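Putative xylanase (Bacteroides fragilis, PDB 2P1G) is of undemonstrated function but may hydrolyse glycosyl bonds, perhaps in xylan breakdown, and resembles N-acetylmuramoyl-L-alanine amidases. Local coordinates at residues L164-L169 against Y197-L202. Numbering follows the deposited sequence.
Sequences LEPDGL and YIKGQL
A single backbone hydrogen bond, Leu202 N to Pro166 O (2.9 Å, 145° at the hydrogen), ties a type I beta turn, Glu165 to Gly168, to the end of a beta hairpin with a two-residue loop. The hairpin joins strands 189-198 and 201-208 of the antiparallel sheet through a type I' turn, with Lys199 (53/36) and Gly200 (79/-7) at its corners and Ile198 and Gln201 bonded both ways, N to O, at 2.9 Å. The facing turn is closed by Gly168 N to Glu165 O (3.0 Å). A water lies between the pieces, within hydrogen-bonding reach of Glu165 O and Leu202 O, 3.0 Å from each. Tyr197, rotamer m, brings its hydroxyl to the loop: Leu169 N donates a weak bond to Tyr197 OH (3.4 Å), which is also hydrogen-bonded to Ile172 O, while Asp167 O lies at the ring edge, 3.5 Å from Tyr197 CE1.

The nearest alpha carbons are Asp167 CA and Gln201 CA, 4.1 Å apart; Asp167 CA also makes a CA-H...O contact with Gly200 O (3.4 Å). Gly168 (64/-149) passes close to the hairpin, its CA 3.7 Å from Leu202 CB; a beta carbon here would clash with Tyr197 OH. Leu164 and Leu202, both tp, point toward each other's segments and pack against Leu221 of helix 221-226, so that the loop between strands 159-160 and 177-182 is joined to hairpin and helix together. Their methyls meet at Leu164 CD1 and Leu202 CD2, 4.2 Å apart.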
ATOM      1  N   LEU A 164      -9.055   3.854  17.487  1.00 14.27           N
ATOM      2  CA  LEU A 164      -8.619   5.064  16.780  1.00 14.62           C
ATOM      3  C   LEU A 164      -9.691   6.150  16.883  1.00 15.33           C
ATOM      4  O   LEU A 164     -10.851   5.893  16.591  1.00 15.49           O
ATOM      5  CB  LEU A 164      -8.329   4.766  15.296  1.00 13.94           C
ATOM      6  CG  LEU A 164      -7.704   5.953  14.524  1.00 14.88           C
ATOM      7  CD1 LEU A 164      -6.295   6.241  15.037  1.00 14.82           C
ATOM      8  CD2 LEU A 164      -7.658   5.674  13.023  1.00 14.60           C
ATOM      9  N   GLU A 165      -9.288   7.349  17.307  1.00 15.68           N
ATOM     10  CA  GLU A 165     -10.201   8.474  17.459  1.00 16.78           C
ATOM     11  C   GLU A 165     -10.048   9.438  16.272  1.00 14.85           C
ATOM     12  O   GLU A 165      -9.044   9.381  15.566  1.00 14.09           O
ATOM     13  CB  GLU A 165      -9.886   9.237  18.769  1.00 18.02           C
ATOM     14  CG  GLU A 165     -10.197   8.463  20.046  1.00 23.40           C
ATOM     15  CD  GLU A 165     -11.654   8.088  20.159  1.00 28.33           C
ATOM     16  OE1 GLU A 165     -12.505   8.802  19.590  1.00 32.25           O
ATOM     17  OE2 GLU A 165     -11.963   7.081  20.830  1.00 33.45           O
ATOM     18  N   PRO A 166     -11.040  10.323  16.053  1.00 14.43           N
ATOM     19  CA  PRO A 166     -10.908  11.273  14.954  1.00 13.76           C
ATOM     20  C   PRO A 166      -9.625  12.103  14.999  1.00 12.57           C
ATOM     21  O   PRO A 166      -9.131  12.466  13.935  1.00 12.84           O
ATOM     22  CB  PRO A 166     -12.140  12.170  15.093  1.00 14.07           C
ATOM     23  CG  PRO A 166     -13.138  11.359  15.840  1.00 15.64           C
ATOM     24  CD  PRO A 166     -12.354  10.439  16.735  1.00 15.02           C
ATOM     25  N   ASP A 167      -9.093  12.372  16.198  1.00 12.74           N
ATOM     26  CA  ASP A 167      -7.879  13.183  16.336  1.00 14.20           C
ATOM     27  C   ASP A 167      -6.592  12.361  16.398  1.00 14.43           C
ATOM     28  O   ASP A 167      -5.543  12.850  16.841  1.00 13.21           O
ATOM     29  CB  ASP A 167      -7.981  14.193  17.498  1.00 15.22           C
ATOM     30  CG  ASP A 167      -8.392  13.571  18.820  1.00 18.48           C
ATOM     31  OD1 ASP A 167      -8.728  12.347  18.910  1.00 17.42           O
ATOM     32  OD2 ASP A 167      -8.401  14.351  19.805  1.00 21.14           O
ATOM     33  N   GLY A 168      -6.680  11.116  15.922  1.00 14.16           N
ATOM     34  CA  GLY A 168      -5.526  10.224  15.856  1.00 14.29           C
ATOM     35  C   GLY A 168      -4.928   9.853  17.199  1.00 14.64           C
ATOM     36  O   GLY A 168      -5.643   9.757  18.210  1.00 15.82           O
ATOM     37  N   LEU A 169      -3.614   9.631  17.197  1.00 14.09           N
ATOM     38  CA  LEU A 169      -2.863   9.286  18.394  1.00 14.33           C
ATOM     39  C   LEU A 169      -1.492   9.934  18.321  1.00 15.11           C
ATOM     40  O   LEU A 169      -0.980  10.207  17.233  1.00 14.40           O
ATOM     41  CB  LEU A 169      -2.699   7.758  18.527  1.00 13.98           C
ATOM     42  CG  LEU A 169      -3.938   6.881  18.734  1.00 14.72           C
ATOM     43  CD1 LEU A 169      -3.599   5.419  18.478  1.00 13.28           C
ATOM     44  CD2 LEU A 169      -4.512   7.073  20.130  1.00 16.69           C
ATOM     45  N   TYR A 197      -2.624  15.331   9.298  1.00 10.80           N
ATOM     46  CA  TYR A 197      -3.472  15.971  10.281  1.00 11.36           C
ATOM     47  C   TYR A 197      -3.980  17.292   9.715  1.00 12.17           C
ATOM     48  O   TYR A 197      -3.184  18.115   9.239  1.00 12.76           O
ATOM     49  CB  TYR A 197      -2.708  16.186  11.590  1.00 11.41           C
ATOM     50  CG  TYR A 197      -2.571  14.933  12.421  1.00 10.48           C
ATOM     51  CD1 TYR A 197      -3.532  14.603  13.389  1.00 10.01           C
ATOM     52  CD2 TYR A 197      -1.510  14.063  12.219  1.00 11.52           C
ATOM     53  CE1 TYR A 197      -3.407  13.432  14.169  1.00 10.60           C
ATOM     54  CE2 TYR A 197      -1.382  12.908  12.970  1.00 10.18           C
ATOM     55  CZ  TYR A 197      -2.329  12.586  13.914  1.00 10.14           C
ATOM     56  OH  TYR A 197      -2.168  11.443  14.651  1.00 11.96           O
ATOM     57  N   ILE A 198      -5.300  17.441   9.725  1.00 12.07           N
ATOM     58  CA  ILE A 198      -6.018  18.593   9.162  1.00 13.45           C
ATOM     59  C   ILE A 198      -7.023  18.982  10.238  1.00 13.68           C
ATOM     60  O   ILE A 198      -7.804  18.139  10.664  1.00 13.19           O
ATOM     61  CB  ILE A 198      -6.852  18.218   7.870  1.00 14.13           C
ATOM     62  CG1 ILE A 198      -5.959  17.692   6.732  1.00 15.97           C
ATOM     63  CG2 ILE A 198      -7.688  19.424   7.366  1.00 15.72           C
ATOM     64  CD1 ILE A 198      -4.863  18.674   6.281  1.00 16.82           C
ATOM     65  N   LYS A 199      -6.994  20.243  10.678  1.00 14.01           N
ATOM     66  CA  LYS A 199      -7.910  20.715  11.740  1.00 14.77           C
ATOM     67  C   LYS A 199      -7.857  19.838  13.002  1.00 13.19           C
ATOM     68  O   LYS A 199      -8.869  19.628  13.679  1.00 13.07           O
ATOM     69  CB  LYS A 199      -9.353  20.802  11.211  1.00 14.74           C
ATOM     70  CG  LYS A 199      -9.572  21.828  10.101  1.00 19.18           C
ATOM     71  CD  LYS A 199     -10.956  21.612   9.412  1.00 19.27           C
ATOM     72  CE  LYS A 199     -12.130  22.085  10.254  1.00 25.49           C
ATOM     73  NZ  LYS A 199     -13.466  21.604   9.729  1.00 26.54           N
ATOM     74  N   GLY A 200      -6.668  19.342  13.327  1.00 13.11           N
ATOM     75  CA  GLY A 200      -6.470  18.512  14.520  1.00 12.87           C
ATOM     76  C   GLY A 200      -6.906  17.061  14.339  1.00 13.30           C
ATOM     77  O   GLY A 200      -6.714  16.231  15.228  1.00 13.44           O
ATOM     78  N   GLN A 201      -7.529  16.759  13.207  1.00 12.49           N
ATOM     79  CA  GLN A 201      -8.033  15.403  12.945  1.00 11.92           C
ATOM     80  C   GLN A 201      -7.044  14.631  12.084  1.00 11.74           C
ATOM     81  O   GLN A 201      -6.410  15.210  11.199  1.00 11.18           O
ATOM     82  CB  GLN A 201      -9.342  15.475  12.187  1.00 10.77           C
ATOM     83  CG  GLN A 201     -10.540  16.007  12.963  1.00 13.17           C
ATOM     84  CD  GLN A 201     -11.779  16.142  12.081  1.00 14.10           C
ATOM     85  OE1 GLN A 201     -11.678  16.517  10.901  1.00 16.52           O
ATOM     86  NE2 GLN A 201     -12.958  15.822  12.643  1.00 16.24           N
ATOM     87  N   LEU A 202      -6.925  13.332  12.341  1.00 10.20           N
ATOM     88  CA  LEU A 202      -6.138  12.464  11.491  1.00 10.26           C
ATOM     89  C   LEU A 202      -6.956  12.124  10.243  1.00 10.20           C
ATOM     90  O   LEU A 202      -8.013  11.471  10.345  1.00 10.74           O
ATOM     91  CB  LEU A 202      -5.749  11.177  12.251  1.00  9.11           C
ATOM     92  CG  LEU A 202      -5.043  10.110  11.381  1.00  9.24           C
ATOM     93  CD1 LEU A 202      -3.753  10.631  10.717  1.00 11.21           C
ATOM     94  CD2 LEU A 202      -4.742   8.873  12.218  1.00  9.95           C
TER
HETATM   95  O   HOH W   1      -8.861   9.583  12.538  1.00  9.22           O